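PDB 4AXH: Sec-alkylsulfatase from Pseudomonas sp., which hydrolyses secondary alkyl sulfates enantioselectively with strict inversion of configuration, using a two-zinc centre of the metallo-beta-lactamase superfamily. Local coordinates for residues R57-A62 and R409-R414; Q90-K95 and S104-A109; Q110-A115 and H355-W360; Q126-G129 and A133-T136; A312-H317 and R366-D371. All blocks are in the same frame, centred on the assembly; numbering follows the deposited sequence.

Interaction 1 (R57-A62 and R409-R414); sequences REEFEA and RKWYLR
Glu-59 extends its carboxylate from the first turn of helix 58-64 onto the CB atoms of Trp-411 and Tyr-412, where a short 3-10 segment (411-413) lies in the loop between helices 393-400 and 420-431. The contact thus packs an N-terminal helix against part of the alkylsulfatase dimerisation region. The two carboxylate oxygens of Glu-59 divide the work: OE1 of Glu-59 sits 3.5 Å from CB of Trp-411, and OE2 lies 3.5 Å from CB of Tyr-412, near the plane of the phenol ring at its edge. The carboxylate is turned 23° from the indole plane and 38° from that of the phenol. With CG anti to the carbonyl carbon and the chain straight beyond it, Glu-59 spans the gap between backbones whose CA atoms, at Glu-59 and Trp-411, are 8.2 Å apart.

No hydrogen bond joins the two segments. The buried acid instead has a weak hydrogen bond from Trp-357 NE1 to OE2 and a long, weak ion pair between OE1 and Arg-107, whose guanidinium also makes a cation-pi contact with Trp-411. Tyr-412 directs its hydroxyl to Asp-371 OD2, and CB of Lys-410 rests over the centre of its ring, 3.9 Å above the plane.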
# COMPACT_ATOMS: atom_id res chain seq x y z
N ARG A 57 -4.22 36.20 -12.18
CA ARG A 57 -3.04 36.53 -11.39
C ARG A 57 -3.37 36.56 -9.91
O ARG A 57 -2.56 37.00 -9.11
CB ARG A 57 -2.42 37.86 -11.86
CG ARG A 57 -1.87 37.82 -13.28
CD ARG A 57 -1.09 39.08 -13.56
NE ARG A 57 0.12 39.12 -12.74
CZ ARG A 57 1.30 38.62 -13.11
NH1 ARG A 57 1.47 38.10 -14.32
NH2 ARG A 57 2.34 38.68 -12.28
N GLU A 58 -4.54 36.02 -9.52
CA GLU A 58 -5.02 35.92 -8.14
C GLU A 58 -3.94 35.37 -7.20
O GLU A 58 -3.79 35.89 -6.10
CB GLU A 58 -6.27 35.03 -8.08
CG GLU A 58 -7.58 35.79 -8.17
CD GLU A 58 -8.76 35.07 -7.54
OE1 GLU A 58 -8.65 34.64 -6.37
OE2 GLU A 58 -9.82 34.97 -8.21
N GLU A 59 -3.17 34.34 -7.64
CA GLU A 59 -2.13 33.74 -6.83
C GLU A 59 -0.96 34.70 -6.60
O GLU A 59 -0.45 34.75 -5.48
CB GLU A 59 -1.69 32.36 -7.36
CG GLU A 59 -2.80 31.32 -7.33
CD GLU A 59 -2.34 29.88 -7.21
OE1 GLU A 59 -1.39 29.49 -7.93
OE2 GLU A 59 -2.96 29.12 -6.44
N PHE A 60 -0.55 35.48 -7.64
CA PHE A 60 0.50 36.50 -7.54
C PHE A 60 0.09 37.58 -6.57
O PHE A 60 0.94 38.04 -5.82
CB PHE A 60 0.82 37.12 -8.89
CG PHE A 60 1.71 36.23 -9.72
CD1 PHE A 60 3.01 35.93 -9.29
CD2 PHE A 60 1.27 35.72 -10.92
CE1 PHE A 60 3.81 35.09 -10.03
CE2 PHE A 60 2.08 34.89 -11.67
CZ PHE A 60 3.35 34.58 -11.22
N GLU A 61 -1.20 37.96 -6.56
CA GLU A 61 -1.75 38.95 -5.64
C GLU A 61 -1.74 38.37 -4.23
O GLU A 61 -1.37 39.07 -3.30
CB GLU A 61 -3.17 39.40 -6.04
CG GLU A 61 -3.58 40.74 -5.44
CD GLU A 61 -5.06 40.93 -5.14
OE1 GLU A 61 -5.85 41.10 -6.10
OE2 GLU A 61 -5.42 40.93 -3.94
N ALA A 62 -2.14 37.09 -4.08
CA ALA A 62 -2.18 36.43 -2.77
C ALA A 62 -0.77 36.15 -2.19
O ALA A 62 -0.60 36.09 -1.00
CB ALA A 62 -2.97 35.17 -2.86
N ARG A 409 -9.36 23.82 -14.47
CA ARG A 409 -9.04 25.25 -14.63
C ARG A 409 -8.42 25.94 -13.39
O ARG A 409 -8.06 27.09 -13.49
CB ARG A 409 -10.19 26.04 -15.27
CG ARG A 409 -11.46 26.06 -14.47
CD ARG A 409 -12.47 27.02 -15.05
NE ARG A 409 -13.52 27.39 -14.09
CZ ARG A 409 -13.36 28.25 -13.09
NH1 ARG A 409 -12.17 28.79 -12.84
NH2 ARG A 409 -14.38 28.55 -12.29
N LYS A 410 -8.27 25.23 -12.25
CA LYS A 410 -7.67 25.78 -11.03
C LYS A 410 -6.14 25.60 -10.96
O LYS A 410 -5.64 24.48 -11.12
CB LYS A 410 -8.33 25.19 -9.77
CG LYS A 410 -9.86 25.24 -9.76
CD LYS A 410 -10.46 26.65 -10.03
CE LYS A 410 -11.96 26.61 -10.15
NZ LYS A 410 -12.62 26.61 -8.83
N TRP A 411 -5.40 26.71 -10.73
CA TRP A 411 -3.94 26.71 -10.65
C TRP A 411 -3.46 25.86 -9.45
O TRP A 411 -2.47 25.15 -9.54
CB TRP A 411 -3.41 28.16 -10.48
CG TRP A 411 -3.26 29.00 -11.72
CD1 TRP A 411 -3.84 30.22 -11.97
CD2 TRP A 411 -2.42 28.71 -12.85
NE1 TRP A 411 -3.42 30.70 -13.20
CE2 TRP A 411 -2.58 29.77 -13.77
CE3 TRP A 411 -1.57 27.64 -13.19
CZ2 TRP A 411 -1.91 29.81 -14.99
CZ3 TRP A 411 -0.92 27.67 -14.41
CH2 TRP A 411 -1.09 28.75 -15.29
N TYR A 412 -4.17 25.95 -8.34
CA TYR A 412 -3.86 25.28 -7.09
C TYR A 412 -4.17 23.77 -7.04
O TYR A 412 -3.98 23.12 -6.00
CB TYR A 412 -4.55 26.04 -5.95
CG TYR A 412 -6.05 26.20 -6.06
CD1 TYR A 412 -6.92 25.23 -5.59
CD2 TYR A 412 -6.60 27.37 -6.56
CE1 TYR A 412 -8.29 25.40 -5.64
CE2 TYR A 412 -7.97 27.56 -6.60
CZ TYR A 412 -8.82 26.58 -6.13
OH TYR A 412 -10.17 26.79 -6.21
N LEU A 413 -4.65 23.20 -8.15
CA LEU A 413 -5.00 21.78 -8.29
C LEU A 413 -4.12 21.08 -9.31
O LEU A 413 -4.26 19.87 -9.48
CB LEU A 413 -6.48 21.67 -8.69
CG LEU A 413 -7.53 21.33 -7.63
CD1 LEU A 413 -7.17 21.83 -6.21
CD2 LEU A 413 -8.83 21.82 -8.05
N ARG A 414 -3.20 21.81 -9.96
CA ARG A 414 -2.26 21.28 -10.97
C ARG A 414 -1.27 20.28 -10.37
O ARG A 414 -0.94 20.32 -9.16
CB ARG A 414 -1.49 22.41 -11.69
CG ARG A 414 -2.31 23.59 -12.29
CD ARG A 414 -3.30 23.17 -13.36
NE ARG A 414 -2.61 22.46 -14.43
CZ ARG A 414 -3.21 21.75 -15.37
NH1 ARG A 414 -4.53 21.60 -15.37
NH2 ARG A 414 -2.49 21.15 -16.31

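Interaction 2 (Q90-K95 and S104-A109); sequences QFLNDK and SLWRQA. Unlike the reference sequence in segment 104-109: Arg-107 (reference His).
Leu-92 drives its CD2 methyl onto one face of the Trp-106 indole, almost straight above the six-membered ring: CD2 is 3.5 Å from that ring's centroid and only 7° off the normal, a CH-pi contact. Both methyls of this leucine also reach Ala-109, one helical turn further on, with Leu-92 CD1 and CD2 each 3.8 Å from Ala-109 CB. Trp-106 swings its ring out from helix 103-111 by placing CG anti to the backbone N (chi1 -174°). Trp-106 is modelled in two conformers, and its contacts belong to one of them, so they are less certain.

Away from this buried centre the fit slackens. Phe-91, partly exposed, touches more lightly: its O lies 3.7 Å from Trp-106 CZ2, and its ring CD2 is 4.1 Å from Trp-106 CH2, which lies at the edge of the phenyl ring. On the solvent side, Lys-95 offers its carbonyl at the indole edge, in the ring plane; the bond from Trp-106 NE1 to Lys-95 O is nearly straight (162°) but weak at 3.5 Å. The exposed lysine turns its ammonium back onto Asn-93 O within its own loop. The arrangement is a local chain reversal, in which a 3-10 segment folds back over the helix that follows it, away from the zinc site.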
# COMPACT_ATOMS: atom_id res chain seq x y z
N GLN A 90 17.09 33.77 -9.61
CA GLN A 90 16.93 35.12 -10.17
C GLN A 90 16.38 35.13 -11.61
O GLN A 90 15.59 36.01 -11.95
CB GLN A 90 18.25 35.89 -10.10
CG GLN A 90 18.04 37.39 -10.00
CD GLN A 90 18.12 37.88 -8.58
OE1 GLN A 90 19.11 38.51 -8.19
NE2 GLN A 90 17.08 37.62 -7.79
N PHE A 91 16.78 34.15 -12.44
CA PHE A 91 16.33 33.97 -13.83
C PHE A 91 14.80 33.91 -13.99
O PHE A 91 14.28 34.15 -15.09
CB PHE A 91 16.99 32.73 -14.46
CG PHE A 91 16.67 31.42 -13.76
CD1 PHE A 91 17.37 31.02 -12.63
CD2 PHE A 91 15.69 30.58 -14.26
CE1 PHE A 91 17.06 29.82 -11.99
CE2 PHE A 91 15.40 29.38 -13.62
CZ PHE A 91 16.07 29.01 -12.48
N LEU A 92 14.08 33.59 -12.89
CA LEU A 92 12.63 33.44 -12.89
C LEU A 92 11.89 34.75 -12.72
O LEU A 92 10.76 34.87 -13.20
CB LEU A 92 12.18 32.47 -11.78
CG LEU A 92 12.54 31.02 -11.96
CD1 LEU A 92 12.47 30.26 -10.65
CD2 LEU A 92 11.67 30.38 -13.03
N ASN A 93 12.49 35.69 -12.00
CA ASN A 93 11.87 36.96 -11.64
C ASN A 93 11.46 37.94 -12.72
O ASN A 93 12.30 38.45 -13.49
CB ASN A 93 12.62 37.65 -10.51
CG ASN A 93 12.46 37.03 -9.15
OD1 ASN A 93 11.37 36.29 -8.94
ND2 ASN A 93 13.29 37.24 -8.25
N ASP A 94 10.13 38.25 -12.70
CA ASP A 94 9.43 39.22 -13.56
C ASP A 94 9.82 39.07 -15.05
O ASP A 94 10.30 40.01 -15.69
CB ASP A 94 9.58 40.66 -13.01
CG ASP A 94 8.99 40.89 -11.62
OD1 ASP A 94 7.78 40.58 -11.42
OD2 ASP A 94 9.72 41.39 -10.73
N LYS A 95 9.66 37.84 -15.54
CA LYS A 95 9.95 37.36 -16.88
C LYS A 95 8.94 36.23 -17.20
O LYS A 95 8.21 35.80 -16.30
CB LYS A 95 11.39 36.84 -16.99
CG LYS A 95 12.42 37.93 -17.17
CD LYS A 95 13.83 37.34 -17.11
CE LYS A 95 14.77 38.14 -16.22
NZ LYS A 95 14.52 37.94 -14.75
N SER A 104 3.42 26.49 -17.08
CA SER A 104 2.68 26.28 -15.83
C SER A 104 3.65 26.06 -14.65
O SER A 104 3.43 26.60 -13.58
CB SER A 104 1.76 25.07 -15.96
OG SER A 104 0.91 24.91 -14.84
N LEU A 105 4.73 25.27 -14.88
CA LEU A 105 5.77 24.98 -13.90
C LEU A 105 6.49 26.31 -13.53
O LEU A 105 6.71 26.58 -12.34
CB LEU A 105 6.78 23.95 -14.44
CG LEU A 105 7.93 23.52 -13.46
CD1 LEU A 105 7.45 23.29 -12.01
CD2 LEU A 105 8.60 22.27 -13.95
N TRP A 106 6.80 27.13 -14.56
CA TRP A 106 7.43 28.43 -14.44
C TRP A 106 6.56 29.39 -13.60
O TRP A 106 7.09 30.23 -12.89
CB TRP A 106 7.66 29.00 -15.84
CG TRP A 106 8.44 30.28 -15.89
CD1 TRP A 106 7.95 31.53 -15.76
CD2 TRP A 106 9.84 30.42 -16.18
NE1 TRP A 106 8.96 32.45 -15.91
CE2 TRP A 106 10.13 31.80 -16.18
CE3 TRP A 106 10.89 29.51 -16.45
CZ2 TRP A 106 11.41 32.30 -16.44
CZ3 TRP A 106 12.17 30.01 -16.68
CH2 TRP A 106 12.42 31.39 -16.68
N ARG A 107 5.24 29.31 -13.75
CA ARG A 107 4.25 30.13 -13.05
C ARG A 107 4.39 29.82 -11.56
O ARG A 107 4.46 30.75 -10.75
CB ARG A 107 2.84 29.74 -13.54
CG ARG A 107 1.84 30.86 -13.56
CD ARG A 107 1.02 30.87 -12.33
NE ARG A 107 0.34 32.16 -12.24
CZ ARG A 107 -0.67 32.42 -11.41
NH1 ARG A 107 -1.15 31.47 -10.62
NH2 ARG A 107 -1.23 33.63 -11.39
N GLN A 108 4.43 28.51 -11.19
CA GLN A 108 4.54 28.03 -9.81
C GLN A 108 5.92 28.38 -9.27
O GLN A 108 6.02 28.81 -8.11
CB GLN A 108 4.30 26.53 -9.73
CG GLN A 108 3.95 26.02 -8.34
CD GLN A 108 2.58 26.34 -7.84
OE1 GLN A 108 1.78 27.05 -8.45
NE2 GLN A 108 2.26 25.78 -6.73
N ALA A 109 6.96 28.25 -10.11
CA ALA A 109 8.34 28.59 -9.79
C ALA A 109 8.42 30.04 -9.36
O ALA A 109 9.00 30.33 -8.32
CB ALA A 109 9.24 28.33 -10.99

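Interaction 3 (Q110-A115 and H355-W360); sequences QLNNIA and HNWPVW. With ZN (zinc ion), chain C.
Asn-112 has its amide nitrogen ND2 gripped by two acceptors, Gly-248 O and Asp-246 OD2, and this fixes the amide with its oxygen directed at Asn-356. There Asn-112 OD1 lies 2.7 Å from Asn-356 ND2, the two amide groups being nearly coplanar (28° between planes). The same oxygen approaches the edge of the neighbouring indole, 3.4 Å from Trp-357 CZ3.

Trp-357 is packed on both sides. Leu-111 lies across one face, its CB 3.5 Å from Trp-357 CH2 and its CD1 3.7 Å from CZ2, while CB of Asn-356 sits against the opposite face. A first torsion of 48° sets CG between the backbone N and the carbonyl carbon and places the indole between Leu-111 and its own neighbour Asn-356. Leu-111 and Asn-112 are consecutive residues, and a type I turn runs from Leu-111 to Ile-114.

The segment 355-360 leaves the metal centre of the metallo-beta-lactamase fold and runs into the edge strand 359-360. At its start, His-355 NE2 binds a zinc ion at 2.0 Å. Asp-183, His-184 and Asp-310 bind the same metal, and Asp-310 bridges to the second zinc. A water lies 2.1 Å from the zinc ion bound by His-355, in the plane of the imidazole, and ND1 on the other side of the ring donates weakly to Pro-132 O.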
# COMPACT_ATOMS: atom_id res chain seq x y z
N GLN A 110 7.76 30.94 -10.11
CA GLN A 110 7.71 32.39 -9.87
C GLN A 110 7.02 32.73 -8.59
O GLN A 110 7.45 33.66 -7.91
CB GLN A 110 7.03 33.14 -11.02
CG GLN A 110 7.86 33.22 -12.29
CD GLN A 110 7.15 34.07 -13.30
OE1 GLN A 110 6.14 33.67 -13.89
NE2 GLN A 110 7.62 35.29 -13.47
N LEU A 111 5.94 32.01 -8.27
CA LEU A 111 5.18 32.22 -7.05
C LEU A 111 6.03 31.85 -5.84
O LEU A 111 6.11 32.60 -4.88
CB LEU A 111 3.87 31.41 -7.10
CG LEU A 111 2.71 32.00 -7.94
CD1 LEU A 111 1.72 30.92 -8.34
CD2 LEU A 111 1.99 33.06 -7.20
N ASN A 112 6.71 30.71 -5.93
CA ASN A 112 7.58 30.15 -4.88
C ASN A 112 8.83 31.00 -4.61
O ASN A 112 9.57 30.70 -3.66
CB ASN A 112 7.92 28.67 -5.20
CG ASN A 112 6.78 27.72 -4.93
OD1 ASN A 112 5.96 27.94 -4.04
ND2 ASN A 112 6.71 26.62 -5.68
N ASN A 113 9.04 32.04 -5.42
CA ASN A 113 10.13 33.00 -5.31
C ASN A 113 9.74 34.14 -4.38
O ASN A 113 10.62 34.84 -3.87
CB ASN A 113 10.51 33.57 -6.67
CG ASN A 113 11.33 32.68 -7.53
OD1 ASN A 113 10.94 32.34 -8.64
ND2 ASN A 113 12.53 32.42 -7.14
N ILE A 114 8.42 34.33 -4.17
CA ILE A 114 7.90 35.38 -3.27
C ILE A 114 8.22 34.97 -1.84
O ILE A 114 7.42 34.28 -1.19
CB ILE A 114 6.42 35.82 -3.56
CG1 ILE A 114 6.31 36.41 -5.00
CG2 ILE A 114 5.96 36.90 -2.57
CD1 ILE A 114 5.17 35.87 -5.84
N ALA A 115 9.45 35.32 -1.40
CA ALA A 115 10.02 34.96 -0.09
C ALA A 115 10.14 36.13 0.87
O ALA A 115 10.29 37.28 0.44
CB ALA A 115 11.38 34.30 -0.28
N HIS A 355 3.14 25.39 3.65
CA HIS A 355 3.81 25.44 2.38
C HIS A 355 2.99 26.41 1.60
O HIS A 355 1.76 26.34 1.68
CB HIS A 355 3.81 24.08 1.66
CG HIS A 355 4.76 23.11 2.25
ND1 HIS A 355 6.11 23.30 2.18
CD2 HIS A 355 4.50 21.97 2.93
CE1 HIS A 355 6.64 22.27 2.81
NE2 HIS A 355 5.71 21.44 3.27
N ASN A 356 3.64 27.33 0.87
CA ASN A 356 3.01 28.33 -0.00
C ASN A 356 2.17 29.44 0.64
O ASN A 356 2.14 29.59 1.85
CB ASN A 356 2.26 27.67 -1.16
CG ASN A 356 3.00 26.52 -1.78
OD1 ASN A 356 2.66 25.37 -1.55
ND2 ASN A 356 3.99 26.82 -2.59
N TRP A 357 1.49 30.21 -0.21
CA TRP A 357 0.75 31.43 0.07
C TRP A 357 -0.65 31.20 0.64
O TRP A 357 -1.27 30.15 0.40
CB TRP A 357 0.67 32.32 -1.20
CG TRP A 357 0.26 31.55 -2.41
CD1 TRP A 357 -1.00 31.28 -2.82
CD2 TRP A 357 1.13 30.76 -3.22
NE1 TRP A 357 -0.96 30.43 -3.90
CE2 TRP A 357 0.33 30.07 -4.15
CE3 TRP A 357 2.53 30.54 -3.23
CZ2 TRP A 357 0.88 29.22 -5.13
CZ3 TRP A 357 3.07 29.67 -4.17
CH2 TRP A 357 2.25 29.02 -5.11
N PRO A 358 -1.23 32.25 1.30
CA PRO A 358 -2.59 32.12 1.83
C PRO A 358 -3.69 32.37 0.80
O PRO A 358 -3.44 33.00 -0.20
CB PRO A 358 -2.63 33.23 2.91
CG PRO A 358 -1.24 33.77 3.03
CD PRO A 358 -0.65 33.55 1.69
N VAL A 359 -4.91 31.89 1.02
CA VAL A 359 -6.04 32.21 0.15
C VAL A 359 -6.98 33.11 0.96
O VAL A 359 -7.34 32.74 2.06
CB VAL A 359 -6.73 31.01 -0.57
CG1 VAL A 359 -7.27 29.99 0.40
CG2 VAL A 359 -7.82 31.49 -1.54
N TRP A 360 -7.30 34.31 0.46
CA TRP A 360 -8.11 35.31 1.18
C TRP A 360 -9.58 35.34 0.79
O TRP A 360 -9.91 35.13 -0.37
CB TRP A 360 -7.54 36.73 1.02
CG TRP A 360 -6.04 36.84 0.98
CD1 TRP A 360 -5.24 36.55 -0.08
CD2 TRP A 360 -5.16 37.20 2.05
NE1 TRP A 360 -3.92 36.70 0.26
CE2 TRP A 360 -3.85 37.18 1.55
CE3 TRP A 360 -5.37 37.61 3.39
CZ2 TRP A 360 -2.73 37.49 2.33
CZ3 TRP A 360 -4.26 37.92 4.17
CH2 TRP A 360 -2.96 37.83 3.65
ZN ZN C . 5.71 20.13 4.75
O HOH W 1 5.99 18.04 4.81

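Interaction 4 (Q126-G129 and A133-T136); sequences QVRG and ANMT
Val-127 and Met-135 face each other as an antiparallel hydrogen-bonded pair. Each serves as donor and acceptor: Val-127 N to Met-135 O and Met-135 N to Val-127 O are both 3.0 Å. Each carbonyl also receives a CA-H contact, Met-135 O from Gln-126 CA and Val-127 O from Asn-134 CA, both at 3.3 Å.

Asn-134 has partners for both polar atoms of its amide. Its ND2 donates to the backbone oxygens of Asn-356 and Gln-353, and its OD1 accepts from a water at 2.6 Å, although that water has more acceptors near it than protons to give. The water in turn accepts from Gly-129 N at 3.1 Å, so it bridges the two segments where the strands splay apart. These residues form the beta hairpin of strands 124-128 and 135-138, inside the mixed sheet of the metallo-beta-lactamase domain, with strands 116-119 and 144-147 flanking it.

The aliphatic part of Arg-128 crosses the Asn-134 side chain at a slant, CD coming within 3.5 Å of ND2. A bend at chi3 (-67°) then carries the guanidinium off to a cation-pi contact with Phe-118. On the face that bears Gln-126 and Thr-136, the threonine hydroxyl is hydrogen-bonded to Gln-354 OE1. Val-127 and Met-135 turn the other way, onto Ala-159 of helix 153-164, while Ala-133 packs on His-355, the side chain of Ala-133 lying about 5 Å from a zinc ion.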
# COMPACT_ATOMS: atom_id res chain seq x y z
N GLN A 126 3.95 35.39 8.88
CA GLN A 126 4.41 34.17 8.29
C GLN A 126 5.74 34.40 7.62
O GLN A 126 5.94 35.45 6.99
CB GLN A 126 3.36 33.69 7.28
CG GLN A 126 3.24 32.19 7.15
CD GLN A 126 1.89 31.77 6.61
OE1 GLN A 126 1.38 30.68 7.13
NE2 GLN A 126 1.34 32.37 5.67
N VAL A 127 6.66 33.45 7.78
CA VAL A 127 7.95 33.47 7.11
C VAL A 127 7.87 32.35 6.11
O VAL A 127 7.65 31.17 6.47
CB VAL A 127 9.19 33.34 8.03
CG1 VAL A 127 10.49 33.42 7.21
CG2 VAL A 127 9.19 34.40 9.13
N ARG A 128 7.97 32.74 4.84
CA ARG A 128 7.89 31.84 3.69
C ARG A 128 9.12 32.01 2.82
O ARG A 128 9.64 33.12 2.72
CB ARG A 128 6.64 32.19 2.85
CG ARG A 128 5.34 32.24 3.63
CD ARG A 128 4.16 31.89 2.78
NE ARG A 128 3.89 32.89 1.75
CZ ARG A 128 3.14 33.98 1.92
NH1 ARG A 128 2.57 34.23 3.10
NH2 ARG A 128 2.97 34.82 0.93
N GLY A 129 9.55 30.93 2.18
CA GLY A 129 10.68 30.97 1.26
C GLY A 129 12.07 31.01 1.84
O GLY A 129 13.04 31.27 1.13
N ALA A 133 9.51 24.66 3.96
CA ALA A 133 8.25 24.93 4.64
C ALA A 133 8.12 26.39 5.16
O ALA A 133 9.01 27.21 4.93
CB ALA A 133 8.04 23.93 5.76
N ASN A 134 6.99 26.71 5.80
CA ASN A 134 6.68 28.01 6.37
C ASN A 134 6.60 27.92 7.88
O ASN A 134 6.28 26.85 8.44
CB ASN A 134 5.31 28.54 5.84
CG ASN A 134 5.15 28.60 4.34
OD1 ASN A 134 6.12 28.64 3.55
ND2 ASN A 134 3.91 28.62 3.92
N MET A 135 6.83 29.09 8.54
CA MET A 135 6.71 29.25 9.99
C MET A 135 5.61 30.31 10.21
O MET A 135 5.69 31.42 9.69
CB MET A 135 8.07 29.74 10.57
CG MET A 135 8.11 29.86 12.11
SD MET A 135 9.52 30.85 12.72
CE MET A 135 10.90 29.67 12.45
N THR A 136 4.59 29.94 10.95
CA THR A 136 3.52 30.88 11.31
C THR A 136 3.87 31.48 12.69
O THR A 136 4.12 30.74 13.64
CB THR A 136 2.19 30.16 11.33
OG1 THR A 136 1.96 29.51 10.06
CG2 THR A 136 1.04 31.08 11.72
O HOH W 2 8.28 28.14 2.12

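Interaction 5 (A312-H317 and R366-D371); sequences APPAMH and RTYLAD
Tyr-368 ends against the backbone of two consecutive prolines, its hydroxyl set among peptide atoms that include a nitrogen with no hydrogen to give. Tyr-368 OH is 2.7 Å from Ala-312 O, which lies in the plane of the phenol ring at its edge. It is also 3.1 Å from Pro-314 N, a proximity that cannot be a hydrogen bond. A hydrogen bond with Gln-353 NE2 supplies the hydroxyl with a polar partner from outside the two segments.

The rest of the contact is apolar and light. Ala-312 CB comes to 4.3 Å from Tyr-368 CE1, and the Pro-314 ring lies beside the hydroxyl, with CD 3.6 Å from OH. A first torsion of 180° sends the phenol straight out from the helix, so that its far end does most of the touching.

The loop is bent tightly where the tyrosine meets it: Pro-314 centres an inverse gamma turn, closed by the bond from Ala-315 N to Pro-313 O at 2.8 Å. This turn lies just after the zinc-bridging Asp-310 and just before the sulfate-binding run from Asn-318 to Arg-323, and the side chain of Pro-313 lies about 8 Å from a zinc ion.

Through Tyr-368, helix 362-388 packs on the loop that follows Asp-310. The same Tyr-368 also meets the ring of Tyr-412; Leu-369 packs against helix 330-344, and Asp-371 forms a salt bridge with Arg-588 of the second subunit.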
# COMPACT_ATOMS: atom_id res chain seq x y z
N ALA A 312 -3.85 20.61 2.41
CA ALA A 312 -4.48 21.13 1.22
C ALA A 312 -3.63 22.23 0.60
O ALA A 312 -4.05 23.38 0.55
CB ALA A 312 -5.88 21.64 1.54
N PRO A 313 -2.43 21.90 0.08
CA PRO A 313 -1.59 22.96 -0.50
C PRO A 313 -1.98 23.35 -1.95
O PRO A 313 -2.73 22.61 -2.59
CB PRO A 313 -0.19 22.35 -0.41
CG PRO A 313 -0.39 20.90 -0.55
CD PRO A 313 -1.75 20.59 0.01
N PRO A 314 -1.46 24.47 -2.48
CA PRO A 314 -1.81 24.91 -3.84
C PRO A 314 -1.11 24.18 -4.98
O PRO A 314 -0.51 24.81 -5.87
CB PRO A 314 -1.48 26.40 -3.85
CG PRO A 314 -0.99 26.74 -2.52
CD PRO A 314 -0.61 25.47 -1.82
N ALA A 315 -1.20 22.83 -4.96
CA ALA A 315 -0.69 21.85 -5.91
C ALA A 315 -1.21 20.51 -5.46
O ALA A 315 -1.56 20.35 -4.29
CB ALA A 315 0.84 21.82 -5.90
N MET A 316 -1.28 19.54 -6.37
CA MET A 316 -1.70 18.19 -6.03
C MET A 316 -0.59 17.60 -5.18
O MET A 316 0.58 17.80 -5.51
CB MET A 316 -1.90 17.33 -7.29
CG MET A 316 -2.52 15.98 -6.98
SD MET A 316 -2.78 14.93 -8.41
CE MET A 316 -4.51 15.28 -8.83
N HIS A 317 -0.93 16.95 -4.05
CA HIS A 317 0.11 16.35 -3.20
C HIS A 317 0.31 14.88 -3.62
O HIS A 317 -0.36 14.40 -4.55
CB HIS A 317 -0.25 16.47 -1.71
CG HIS A 317 0.90 16.66 -0.76
ND1 HIS A 317 2.09 15.92 -0.89
CD2 HIS A 317 0.99 17.44 0.34
CE1 HIS A 317 2.86 16.29 0.12
NE2 HIS A 317 2.24 17.20 0.90
N ARG A 366 -13.70 28.75 0.77
CA ARG A 366 -14.73 27.70 0.66
C ARG A 366 -14.67 26.94 -0.67
O ARG A 366 -14.82 25.72 -0.68
CB ARG A 366 -16.12 28.29 0.85
CG ARG A 366 -16.51 28.47 2.28
CD ARG A 366 -17.74 29.35 2.37
NE ARG A 366 -17.57 30.29 3.47
CZ ARG A 366 -17.72 31.60 3.37
NH1 ARG A 366 -18.13 32.15 2.23
NH2 ARG A 366 -17.51 32.38 4.43
N THR A 367 -14.43 27.68 -1.79
CA THR A 367 -14.26 27.10 -3.12
C THR A 367 -12.96 26.27 -3.12
O THR A 367 -12.95 25.17 -3.64
CB THR A 367 -14.20 28.22 -4.18
OG1 THR A 367 -15.47 28.88 -4.23
CG2 THR A 367 -13.77 27.73 -5.59
N TYR A 368 -11.87 26.81 -2.53
CA TYR A 368 -10.56 26.17 -2.48
C TYR A 368 -10.67 24.83 -1.75
O TYR A 368 -10.38 23.80 -2.35
CB TYR A 368 -9.54 27.14 -1.86
CG TYR A 368 -8.12 26.63 -1.74
CD1 TYR A 368 -7.73 25.84 -0.65
CD2 TYR A 368 -7.13 27.04 -2.62
CE1 TYR A 368 -6.41 25.41 -0.50
CE2 TYR A 368 -5.81 26.61 -2.48
CZ TYR A 368 -5.45 25.82 -1.40
OH TYR A 368 -4.15 25.41 -1.23
N LEU A 369 -11.24 24.83 -0.54
CA LEU A 369 -11.47 23.62 0.25
C LEU A 369 -12.30 22.58 -0.46
O LEU A 369 -11.89 21.42 -0.52
CB LEU A 369 -12.07 23.94 1.62
CG LEU A 369 -11.10 24.57 2.60
CD1 LEU A 369 -11.77 24.80 3.93
CD2 LEU A 369 -9.83 23.73 2.72
N ALA A 370 -13.42 22.97 -1.04
CA ALA A 370 -14.28 22.05 -1.76
C ALA A 370 -13.59 21.47 -2.97
O ALA A 370 -13.77 20.29 -3.24
CB ALA A 370 -15.55 22.75 -2.15
N ASP A 371 -12.76 22.26 -3.69
CA ASP A 371 -11.99 21.80 -4.86
C ASP A 371 -10.96 20.75 -4.42
O ASP A 371 -10.85 19.70 -5.05
CB ASP A 371 -11.29 22.97 -5.58
CG ASP A 371 -12.19 23.93 -6.37
OD1 ASP A 371 -13.39 23.67 -6.48
OD2 ASP A 371 -11.66 24.92 -6.91

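How the interactions relate
Interactions 1, 3 and 5 form a continuous buried group: the centre of interaction 1 is about 10 Å from those of interactions 3 and 5. Between 1 and 5, Asp-371 OD2 receives Lys-410 NZ at 2.7 Å. Helix 103-111 carries both interaction 2 and interaction 3, and Gln-108 NE2 of interaction 2 reaches Pro-314 O of interaction 5 at 3.1 Å. Interaction 4, nested within the chain loop closed by 3, packs on it where Pro-358 CD lies 3.6 Å from Arg-128 NH1. Interactions 3, 4 and 5 approach the zinc centre from different parts of the chain, with His-355 a ligand, whereas interaction 2 is remote from it.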